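Local coordinates for twitching motility protein PilT (Aquifex aeolicus, PDB 2EYU) that acts as a pilus retraction motor that drives twitching motility, probably powered by ATP hydrolysis in its P-loop NTPase domain, at residues A[16-19]-A[20-23]; A[154-157]-A[158-162]; A[190-193]-A[194-198]; A[218-221]-A[222-225]; A[244-247]-A[248-252]. The protein carries 1 engineered substitution. One frame throughout, in Å; residues are numbered along the deposited sequence.

Interaction 1: residues A[16-19]-A[20-23]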
# COMPACT_ATOMS: atom_id res chain seq x y z
N LYS A 16 -10.47 2.46 -8.29
CA LYS A 16 -9.16 2.66 -8.91
C LYS A 16 -8.03 1.91 -8.21
O LYS A 16 -6.98 1.72 -8.82
CB LYS A 16 -8.81 4.16 -8.97
CG LYS A 16 -7.41 4.46 -8.48
CD LYS A 16 -7.00 5.89 -8.83
CE LYS A 16 -6.00 5.92 -9.97
NZ LYS A 16 -6.51 5.17 -11.17
N VAL A 17 -8.21 1.49 -6.96
CA VAL A 17 -7.15 0.74 -6.27
C VAL A 17 -6.95 -0.62 -6.91
O VAL A 17 -5.85 -1.14 -7.08
CB VAL A 17 -7.49 0.58 -4.78
CG1 VAL A 17 -6.59 -0.48 -4.15
CG2 VAL A 17 -7.35 1.89 -4.03
N LEU A 18 -8.07 -1.25 -7.27
CA LEU A 18 -8.03 -2.53 -7.98
C LEU A 18 -7.47 -2.40 -9.39
O LEU A 18 -6.96 -3.34 -10.02
CB LEU A 18 -9.46 -3.09 -8.01
CG LEU A 18 -9.68 -4.59 -7.90
CD1 LEU A 18 -8.89 -5.22 -6.77
CD2 LEU A 18 -11.17 -4.88 -7.74
N GLU A 19 -7.52 -1.22 -10.01
CA GLU A 19 -6.92 -1.11 -11.35
C GLU A 19 -5.42 -1.32 -11.31
O GLU A 19 -4.76 -1.66 -12.29
CB GLU A 19 -7.19 0.28 -11.89
CG GLU A 19 -8.52 0.51 -12.58
CD GLU A 19 -8.66 2.00 -12.85
OE1 GLU A 19 -7.60 2.62 -13.09
OE2 GLU A 19 -9.79 2.51 -12.81
N LEU A 20 -4.89 -1.06 -10.11
CA LEU A 20 -3.47 -1.21 -9.83
C LEU A 20 -3.04 -2.64 -10.10
O LEU A 20 -1.96 -2.96 -10.58
CB LEU A 20 -3.14 -0.85 -8.38
CG LEU A 20 -3.07 0.64 -8.01
CD1 LEU A 20 -4.20 1.44 -8.61
CD2 LEU A 20 -3.04 0.79 -6.49
N CYS A 21 -3.94 -3.58 -9.79
CA CYS A 21 -3.58 -4.97 -10.04
C CYS A 21 -3.41 -5.25 -11.53
O CYS A 21 -2.88 -6.31 -11.88
CB CYS A 21 -4.66 -5.91 -9.52
SG CYS A 21 -4.94 -5.59 -7.75
N HIS A 22 -3.89 -4.35 -12.40
CA HIS A 22 -3.67 -4.60 -13.83
C HIS A 22 -2.34 -4.03 -14.27
O HIS A 22 -1.97 -4.14 -15.44
CB HIS A 22 -4.84 -4.01 -14.62
CG HIS A 22 -6.04 -4.92 -14.52
ND1 HIS A 22 -7.27 -4.51 -14.06
CD2 HIS A 22 -6.17 -6.23 -14.82
CE1 HIS A 22 -8.12 -5.53 -14.09
NE2 HIS A 22 -7.47 -6.59 -14.55
N ARG A 23 -1.59 -3.42 -13.34
CA ARG A 23 -0.27 -2.93 -13.76
C ARG A 23 0.67 -4.12 -13.95
O ARG A 23 0.56 -5.13 -13.26
CB ARG A 23 0.29 -1.91 -12.78
CG ARG A 23 -0.65 -0.84 -12.29
CD ARG A 23 -0.70 0.41 -13.16
NE ARG A 23 -1.13 1.58 -12.40
CZ ARG A 23 -2.03 2.47 -12.79
NH1 ARG A 23 -2.63 2.35 -13.97
NH2 ARG A 23 -2.35 3.50 -12.01
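Val17, Leu18 and Glu19 each reach three residues ahead to Leu20, Cys21 and His22, and the backbone sets the pattern. Leu20 N bonds to Val17 O at 3.2 Å, Cys21 N to Leu18 O at 3.0 Å and His22 N to Glu19 O at 2.8 Å. In all three the donor stands about 60° out of the carbonyl plane.

Apolar contacts follow the same spacing. Leu18 CD1 lies 4.1 Å from Cys21 SG, and on another flank Val17 CG1 comes to 4.4 Å from Leu20 CD2. Val17 and Cys21 both press on Met45 of helix 38-52, whereas Leu20 rests on Ile186, so the turn is held between different parts of the domain.

The polar group is looser. Lys16 NZ forms a salt bridge with Glu19 OE1 at 3.4 Å, and Arg23 brings NH1 to 5.1 Å from the same Glu19 OE1, where it may still add to the field about the carboxylate, though the two groups do not touch. The His22 ring meets that of Tyr48, the planes steeply inclined.

Successive bonds from residue i+3 back to residue i are the signature of 3-10-type turns, here delivering the chain to strand 26-31, which leads into a sequence consistent with the Walker A P-loop.

Interaction 2: residues A[154-157]-A[158-162]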
# COMPACT_ATOMS: atom_id res chain seq x y z
N VAL A 154 17.34 6.17 -4.55
CA VAL A 154 16.07 5.61 -4.13
C VAL A 154 14.90 6.52 -4.34
O VAL A 154 13.82 6.08 -4.77
CB VAL A 154 16.10 5.35 -2.59
CG1 VAL A 154 14.85 4.60 -2.17
CG2 VAL A 154 17.37 4.63 -2.21
N ARG A 155 15.07 7.83 -4.05
CA ARG A 155 13.90 8.69 -4.25
C ARG A 155 13.44 8.68 -5.71
O ARG A 155 12.25 8.56 -6.01
CB ARG A 155 14.18 10.11 -3.79
CG ARG A 155 12.95 10.99 -3.63
CD ARG A 155 13.33 12.43 -3.30
NE ARG A 155 14.75 12.60 -3.07
CZ ARG A 155 15.46 12.53 -1.96
NH1 ARG A 155 14.91 12.25 -0.79
NH2 ARG A 155 16.78 12.74 -2.01
N ILE A 156 14.36 8.79 -6.65
CA ILE A 156 13.97 8.89 -8.07
C ILE A 156 13.59 7.53 -8.65
O ILE A 156 12.77 7.48 -9.56
CB ILE A 156 15.09 9.58 -8.87
CG1 ILE A 156 15.21 11.07 -8.57
CG2 ILE A 156 14.92 9.31 -10.37
CD1 ILE A 156 16.60 11.61 -8.37
N VAL A 157 14.11 6.41 -8.17
CA VAL A 157 13.58 5.10 -8.56
C VAL A 157 12.11 5.00 -8.20
O VAL A 157 11.26 4.59 -8.98
CB VAL A 157 14.34 3.96 -7.86
CG1 VAL A 157 13.67 2.61 -8.05
CG2 VAL A 157 15.79 3.87 -8.34
N LEU A 158 11.76 5.39 -6.96
CA LEU A 158 10.37 5.35 -6.56
C LEU A 158 9.53 6.21 -7.50
O LEU A 158 8.43 5.80 -7.85
CB LEU A 158 10.16 5.89 -5.14
CG LEU A 158 10.15 4.93 -3.96
CD1 LEU A 158 10.15 5.72 -2.65
CD2 LEU A 158 8.96 3.98 -4.02
N SER A 159 10.08 7.37 -7.88
CA SER A 159 9.26 8.26 -8.71
C SER A 159 8.85 7.59 -10.01
O SER A 159 7.83 7.97 -10.59
CB SER A 159 9.99 9.58 -8.97
OG SER A 159 10.96 9.46 -10.02
N PHE A 160 9.64 6.62 -10.49
CA PHE A 160 9.29 5.94 -11.74
C PHE A 160 8.59 4.60 -11.52
O PHE A 160 7.91 4.08 -12.41
CB PHE A 160 10.53 5.63 -12.55
CG PHE A 160 11.21 6.80 -13.23
CD1 PHE A 160 10.79 7.20 -14.48
CD2 PHE A 160 12.23 7.45 -12.56
CE1 PHE A 160 11.45 8.28 -15.07
CE2 PHE A 160 12.88 8.51 -13.16
CZ PHE A 160 12.47 8.92 -14.41
N ILE A 161 8.77 3.98 -10.36
CA ILE A 161 8.27 2.60 -10.26
C ILE A 161 7.12 2.48 -9.25
O ILE A 161 6.42 1.46 -9.35
CB ILE A 161 9.39 1.62 -9.90
CG1 ILE A 161 9.89 1.75 -8.45
CG2 ILE A 161 10.56 1.76 -10.87
CD1 ILE A 161 10.51 0.47 -7.91
N LEU A 162 6.94 3.45 -8.38
CA LEU A 162 5.81 3.50 -7.44
C LEU A 162 4.48 3.52 -8.17
O LEU A 162 4.23 4.37 -9.02
CB LEU A 162 5.93 4.71 -6.50
CG LEU A 162 4.91 4.78 -5.36
CD1 LEU A 162 4.92 3.53 -4.49
CD2 LEU A 162 5.17 6.01 -4.50
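Val157 meets both Phe160 and Ile161 through a single carbonyl oxygen. Ile161 N approaches Val157 O at 2.9 Å, nearly along the C=O axis, while Phe160 N comes from above the carbonyl plane at 3.0 Å; the two donors thus arrive from different directions. The side chain adds an apolar link. With CG1 of Val157 opposite the backbone N (chi1 171°), that methyl points on along the helix and meets Ile161 CD1 at 3.8 Å.

Leu158 joins through backbone and side chain alike. Its N-H points almost straight at Val154 O (3.1 Å, 170°), a regular alpha-helical bond. Leu158 CB lies 3.5 Å from Arg155 O, and the side chain packs on Ile142 of helix 135-144.

Ile156 works through a methyl and a carbonyl. CG2 lies at the edge of the Phe160 ring, in its plane, 3.5 Å from CE2, the two side chains running side by side. Ile156 O accepts from Ser159 OG at 2.7 Å, and more weakly from Phe160 N. Having given its proton to this carbonyl, the hydroxyl can accept from Arg196 NE of helix 189-197, whose guanidinium also makes a cation-pi contact with Phe160. With an alanine here in place of Ser159, Arg196 NE would probably lose its acceptor and Ile156 O its short bond from the hydroxyl.

The chemistry thus implies a division of labour: carbonyls near the helix end take both i+3 and i+4 donors, and a hydroxyl relays the helix backbone to a neighbouring arginine.

Interaction 3: residues A[190-193]-A[194-198]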
# COMPACT_ATOMS: atom_id res chain seq x y z
N ALA A 190 2.46 14.61 -12.47
CA ALA A 190 2.78 15.75 -11.62
C ALA A 190 3.41 15.35 -10.29
O ALA A 190 4.43 15.94 -9.96
CB ALA A 190 1.53 16.57 -11.35
N ILE A 191 2.81 14.39 -9.57
CA ILE A 191 3.40 13.90 -8.32
C ILE A 191 4.65 13.08 -8.61
O ILE A 191 5.58 13.09 -7.82
CB ILE A 191 2.41 13.07 -7.50
CG1 ILE A 191 1.40 12.28 -8.33
CG2 ILE A 191 1.60 13.93 -6.52
CD1 ILE A 191 -0.03 12.53 -7.87
N ARG A 192 4.74 12.38 -9.73
CA ARG A 192 6.01 11.71 -10.08
C ARG A 192 7.15 12.70 -10.10
O ARG A 192 8.17 12.54 -9.46
CB ARG A 192 5.86 11.03 -11.43
CG ARG A 192 4.79 9.95 -11.37
CD ARG A 192 5.11 8.84 -12.38
NE ARG A 192 5.54 7.65 -11.67
CZ ARG A 192 4.89 6.58 -11.28
NH1 ARG A 192 3.61 6.38 -11.49
NH2 ARG A 192 5.61 5.66 -10.64
N ASN A 193 6.93 13.79 -10.84
CA ASN A 193 7.89 14.88 -10.87
C ASN A 193 8.22 15.40 -9.49
O ASN A 193 9.38 15.51 -9.07
CB ASN A 193 7.25 16.00 -11.73
CG ASN A 193 7.91 17.33 -11.43
OD1 ASN A 193 8.92 17.66 -12.04
ND2 ASN A 193 7.36 18.09 -10.48
N LEU A 194 7.19 15.75 -8.71
CA LEU A 194 7.50 16.31 -7.38
C LEU A 194 8.26 15.33 -6.51
O LEU A 194 9.15 15.74 -5.76
CB LEU A 194 6.24 16.77 -6.64
CG LEU A 194 5.35 17.76 -7.39
CD1 LEU A 194 3.91 17.63 -6.89
CD2 LEU A 194 5.84 19.18 -7.26
N ILE A 195 7.96 14.03 -6.60
CA ILE A 195 8.80 13.07 -5.85
C ILE A 195 10.26 13.15 -6.26
O ILE A 195 11.20 13.08 -5.46
CB ILE A 195 8.22 11.66 -6.02
CG1 ILE A 195 6.84 11.57 -5.37
CG2 ILE A 195 9.15 10.58 -5.49
CD1 ILE A 195 6.26 10.18 -5.31
N ARG A 196 10.47 13.33 -7.56
CA ARG A 196 11.77 13.49 -8.19
C ARG A 196 12.55 14.66 -7.59
O ARG A 196 13.65 14.43 -7.11
CB ARG A 196 11.58 13.65 -9.70
CG ARG A 196 12.19 12.52 -10.51
CD ARG A 196 11.63 12.39 -11.91
NE ARG A 196 10.91 11.12 -12.07
CZ ARG A 196 9.84 10.97 -12.83
NH1 ARG A 196 9.36 12.03 -13.48
NH2 ARG A 196 9.23 9.81 -12.93
N GLU A 197 11.97 15.85 -7.63
CA GLU A 197 12.48 17.06 -7.01
C GLU A 197 12.39 17.02 -5.49
O GLU A 197 12.89 17.95 -4.84
CB GLU A 197 11.71 18.30 -7.46
CG GLU A 197 11.80 18.60 -8.95
CD GLU A 197 10.67 17.91 -9.69
OE1 GLU A 197 9.51 18.01 -9.24
OE2 GLU A 197 10.95 17.24 -10.71
N ASN A 198 11.78 16.02 -4.88
CA ASN A 198 11.65 16.02 -3.43
C ASN A 198 10.82 17.20 -2.95
O ASN A 198 11.29 18.00 -2.14
CB ASN A 198 13.02 16.08 -2.74
CG ASN A 198 12.96 15.60 -1.31
OD1 ASN A 198 12.12 14.76 -0.97
ND2 ASN A 198 13.84 16.11 -0.46
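Arg192 and Arg196, one helical turn apart, lie along the same flank with their chains bent at the third torsion. In Arg192 the first torsion sets CG beside the backbone N (chi1 -63°), and the bend (chi3 108°) then carries the guanidinium off to the end of helix 151-161 and the start of strand 162-171, where NE bonds to Ser159 O and NH2 to Leu162 O. Arg196 bends the other way in sign (chi3 -115°) and folds back over its own helix: NH2 comes to 3.9 Å from Arg192 CB, and Arg192 O sits 4.0 Å above one face of the guanidinium, offset toward its rim. The like charges stay 4.5 Å apart, from Arg192 NE to Arg196 NH2, and each guanidinium finds an acceptor of its own near the end of the neighbouring helix.

On the apolar flank Ile191 CG2 and Leu194 CD1 approach to 4.4 Å, and both residues pack on Val203 of helix 200-209. Along the backbone Ile195 N bonds to Ile191 O at 2.8 Å and Arg196 N to Arg192 O at 3.1 Å.

The helix closes in a Schellman motif: Asn198, with positive phi, is its C-prime residue, Lys199 N turns back to Leu194 O, and Asn198 N bonds weakly to Ile195 O.

Interaction 4: residues A[218-221]-A[222-225]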
# COMPACT_ATOMS: atom_id res chain seq x y z
N THR A 218 -6.50 12.18 0.83
CA THR A 218 -5.81 12.16 2.12
C THR A 218 -6.66 11.39 3.12
O THR A 218 -7.86 11.25 2.89
CB THR A 218 -5.56 13.59 2.61
OG1 THR A 218 -4.78 14.27 1.60
CG2 THR A 218 -4.75 13.65 3.89
N MSE A 219 -6.08 10.94 4.21
CA MSE A 219 -6.79 10.26 5.29
C MSE A 219 -7.82 11.18 5.94
O MSE A 219 -8.97 10.80 6.16
CB MSE A 219 -5.71 9.80 6.27
CG MSE A 219 -6.18 9.26 7.60
SE MSE A 219 -7.05 7.56 7.40
CE MSE A 219 -5.39 6.59 7.32
N ASN A 220 -7.38 12.40 6.24
CA ASN A 220 -8.19 13.45 6.84
C ASN A 220 -9.45 13.70 6.03
O ASN A 220 -10.55 13.95 6.54
CB ASN A 220 -7.38 14.74 6.95
CG ASN A 220 -6.70 14.93 8.29
OD1 ASN A 220 -5.91 15.86 8.49
ND2 ASN A 220 -7.02 14.06 9.23
N GLN A 221 -9.32 13.61 4.70
CA GLN A 221 -10.53 13.77 3.90
C GLN A 221 -11.49 12.59 4.06
O GLN A 221 -12.72 12.73 4.21
CB GLN A 221 -10.16 13.92 2.43
CG GLN A 221 -9.18 15.03 2.06
CD GLN A 221 -9.08 15.07 0.54
OE1 GLN A 221 -8.06 14.74 -0.06
NE2 GLN A 221 -10.20 15.46 -0.06
N THR A 222 -10.91 11.40 4.03
CA THR A 222 -11.67 10.16 4.15
C THR A 222 -12.40 10.07 5.49
O THR A 222 -13.53 9.60 5.57
CB THR A 222 -10.78 8.92 3.98
OG1 THR A 222 -10.15 8.89 2.69
CG2 THR A 222 -11.65 7.67 4.07
N LEU A 223 -11.75 10.51 6.56
CA LEU A 223 -12.40 10.66 7.86
C LEU A 223 -13.53 11.68 7.83
O LEU A 223 -14.63 11.53 8.36
CB LEU A 223 -11.35 11.11 8.90
CG LEU A 223 -10.24 10.10 9.16
CD1 LEU A 223 -9.09 10.74 9.91
CD2 LEU A 223 -10.82 8.91 9.91
N TYR A 224 -13.22 12.80 7.18
CA TYR A 224 -14.24 13.83 7.01
C TYR A 224 -15.47 13.25 6.33
O TYR A 224 -16.59 13.39 6.86
CB TYR A 224 -13.65 15.00 6.25
CG TYR A 224 -14.55 16.20 6.01
CD1 TYR A 224 -15.48 16.61 6.95
CD2 TYR A 224 -14.47 16.91 4.83
CE1 TYR A 224 -16.29 17.70 6.71
CE2 TYR A 224 -15.27 18.01 4.58
CZ TYR A 224 -16.18 18.40 5.53
OH TYR A 224 -16.99 19.49 5.30
N LYS A 225 -15.34 12.60 5.18
CA LYS A 225 -16.54 12.09 4.51
C LYS A 225 -17.20 10.97 5.28
O LYS A 225 -18.44 10.88 5.32
CB LYS A 225 -16.23 11.64 3.08
CG LYS A 225 -14.79 11.27 2.78
CD LYS A 225 -14.71 10.49 1.48
CE LYS A 225 -15.29 9.10 1.66
NZ LYS A 225 -16.48 8.85 0.80
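Met219, a selenomethionine, and Leu223 are brought together by unlike first torsions. In Met219 CG lies opposite the backbone N (chi1 171°), which carries the chain forward along the helix; in Leu223 CG lies opposite the carbonyl carbon (chi1 -64°), which leans it back over the preceding turn. The two side chains meet at an oblique angle, Met219 CG 4.0 Å from Leu223 CD1, while Leu223 CG rests 3.3 Å from Met219 O. That same carbonyl receives Leu223 N at 2.8 Å, so side chain and backbone of Leu223 close on one oxygen.

Gln221 uses an extended chain for a different purpose. Its OE1 turns back to the start of the helix and accepts Thr218 N at 3.1 Å, with an N-H angle of 178°; the bond is straight although the donor stands out of the amide carbonyl plane. Thr218 is the N-cap residue, but its hydroxyl makes no capping bond, and the result is one arm of a capping box without its reciprocal. Further along, Gln221 O takes Lys225 N at 2.8 Å.

The buried Thr222 hydroxyl bonds to Tyr182 O and Gln217 NE2, tying the helix to strands 179-185 and 216-217. On the former, Ala181 also receives Met219 and Leu223, and Leu223 and Tyr224 touch Leu247 of helix 244-251.

The chemistry implies a helix start fixed by an amide rather than a hydroxyl, with the Thr222 hydroxyl satisfied by neighbouring polar groups and the apolar flank pressed against the sheet.

Interaction 5: residues A[244-247]-A[248-252]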
# COMPACT_ATOMS: atom_id res chain seq x y z
N PRO A 244 -4.96 16.22 13.42
CA PRO A 244 -6.27 16.66 13.89
C PRO A 244 -6.55 18.11 13.52
O PRO A 244 -7.68 18.49 13.23
CB PRO A 244 -6.13 16.47 15.40
CG PRO A 244 -4.66 16.48 15.66
CD PRO A 244 -4.09 15.72 14.50
N LYS A 245 -5.52 18.96 13.52
CA LYS A 245 -5.73 20.39 13.29
C LYS A 245 -6.34 20.70 11.93
O LYS A 245 -7.20 21.58 11.81
CB LYS A 245 -4.39 21.13 13.41
CG LYS A 245 -4.32 22.07 14.60
CD LYS A 245 -4.07 21.31 15.89
CE LYS A 245 -3.87 22.27 17.05
NZ LYS A 245 -2.64 23.11 16.85
N GLU A 246 -5.88 19.97 10.92
CA GLU A 246 -6.42 20.01 9.57
C GLU A 246 -7.86 19.50 9.53
O GLU A 246 -8.72 20.09 8.88
CB GLU A 246 -5.53 19.20 8.62
CG GLU A 246 -5.63 19.55 7.15
CD GLU A 246 -5.32 18.43 6.18
OE1 GLU A 246 -5.70 18.52 4.99
OE2 GLU A 246 -4.69 17.42 6.56
N LEU A 247 -8.20 18.42 10.23
CA LEU A 247 -9.61 17.98 10.21
C LEU A 247 -10.49 18.99 10.91
O LEU A 247 -11.63 19.30 10.51
CB LEU A 247 -9.73 16.59 10.83
CG LEU A 247 -11.03 15.81 10.76
CD1 LEU A 247 -11.64 15.79 9.37
CD2 LEU A 247 -10.85 14.37 11.24
N GLU A 248 -9.96 19.55 12.02
CA GLU A 248 -10.87 20.47 12.73
C GLU A 248 -11.11 21.69 11.85
O GLU A 248 -12.20 22.24 11.82
CB GLU A 248 -10.31 20.89 14.08
CG GLU A 248 -9.17 21.91 14.00
CD GLU A 248 -8.83 22.48 15.36
OE1 GLU A 248 -9.26 21.88 16.37
OE2 GLU A 248 -8.13 23.51 15.43
N ARG A 249 -10.04 22.10 11.14
CA ARG A 249 -10.22 23.23 10.22
C ARG A 249 -11.23 22.83 9.16
O ARG A 249 -12.00 23.62 8.63
CB ARG A 249 -8.90 23.66 9.59
CG ARG A 249 -8.08 24.62 10.42
CD ARG A 249 -8.91 25.83 10.82
NE ARG A 249 -9.48 25.78 12.15
CZ ARG A 249 -10.78 25.69 12.43
NH1 ARG A 249 -11.67 25.64 11.45
NH2 ARG A 249 -11.18 25.66 13.69
N MSE A 250 -11.22 21.54 8.81
CA MSE A 250 -12.16 21.15 7.76
C MSE A 250 -13.61 21.31 8.23
O MSE A 250 -14.39 21.94 7.52
CB MSE A 250 -11.90 19.71 7.33
CG MSE A 250 -10.52 19.52 6.73
SE MSE A 250 -10.42 17.85 5.74
CE MSE A 250 -8.53 17.69 6.06
N ILE A 251 -13.89 20.73 9.38
CA ILE A 251 -15.21 20.60 9.98
C ILE A 251 -15.95 21.94 10.04
O ILE A 251 -17.15 21.98 9.79
CB ILE A 251 -15.15 20.00 11.40
CG1 ILE A 251 -14.22 18.81 11.58
CG2 ILE A 251 -16.57 19.66 11.85
CD1 ILE A 251 -14.60 17.53 10.87
N ARG A 252 -15.24 23.00 10.38
CA ARG A 252 -15.78 24.34 10.55
C ARG A 252 -16.38 24.92 9.28
O ARG A 252 -16.56 26.15 9.24
CB ARG A 252 -14.68 25.28 11.06
CG ARG A 252 -14.38 25.11 12.54
CD ARG A 252 -14.02 26.47 13.13
NE ARG A 252 -14.69 27.53 12.38
CZ ARG A 252 -14.11 28.52 11.72
NH1 ARG A 252 -12.79 28.64 11.67
NH2 ARG A 252 -14.86 29.41 11.08
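Leu247 and Ile251 make the apolar centre of this contact, their CD1 atoms 3.7 Å apart where the two side chains slant past each other. Leu247 CD1 also lies 4.3 Å from the selenium of Met250, a selenomethionine. The far end of that long chain swings to Glu246: Met250 CE lies 3.6 Å from Glu246 CG and 3.1 Å from Glu246 OE1, a methyl laid against a carboxylate.

Around these groups runs the helical backbone, with Glu248 N bonded to Pro244 O at 2.8 Å and Arg249 N to Lys245 O at 3.0 Å. Lys245 and Glu248 lie alongside each other, yet Lys245 NZ and Glu248 OE2 remain 5.7 Å apart and make no salt bridge.

Farther out, Leu247 touches Ala237 and Pro244 touches Met238, both on helix 234-240, while Glu246 OE2 is hydrogen-bonded to Tyr204 OH. An alanine here in place of Glu246 would remove the carboxylate and is likely to leave the Tyr204 hydroxyl without this partner and the Met250 methyl freer to turn.

The chemistry implies a two-sided terminal helix: leucine and one carboxylate anchor it inward, while Lys245 and Glu248 run side by side on the more exposed side, their charged ends not in contact.

All five contacts are local, yet they differ with their place in the fold. Interaction 4 is buried, interaction 5 lies at the surface, its centre about 25 Å from the centre of the chain, and interactions 1, 2 and 3 are intermediate. Interactions 2 and 3 share a helix interface, in which arginines of one helix join it polar-wise to the closing turn of the other. Interactions 4 and 5 also touch, but there the link is largely packing, with Leu247 and Met250 against helix 219-228. Interaction 1 touches none of the others. Its bonds span three residues, whereas regular four-residue spacing prevails in 190-198 and 218-225, and 154-162 mixes both.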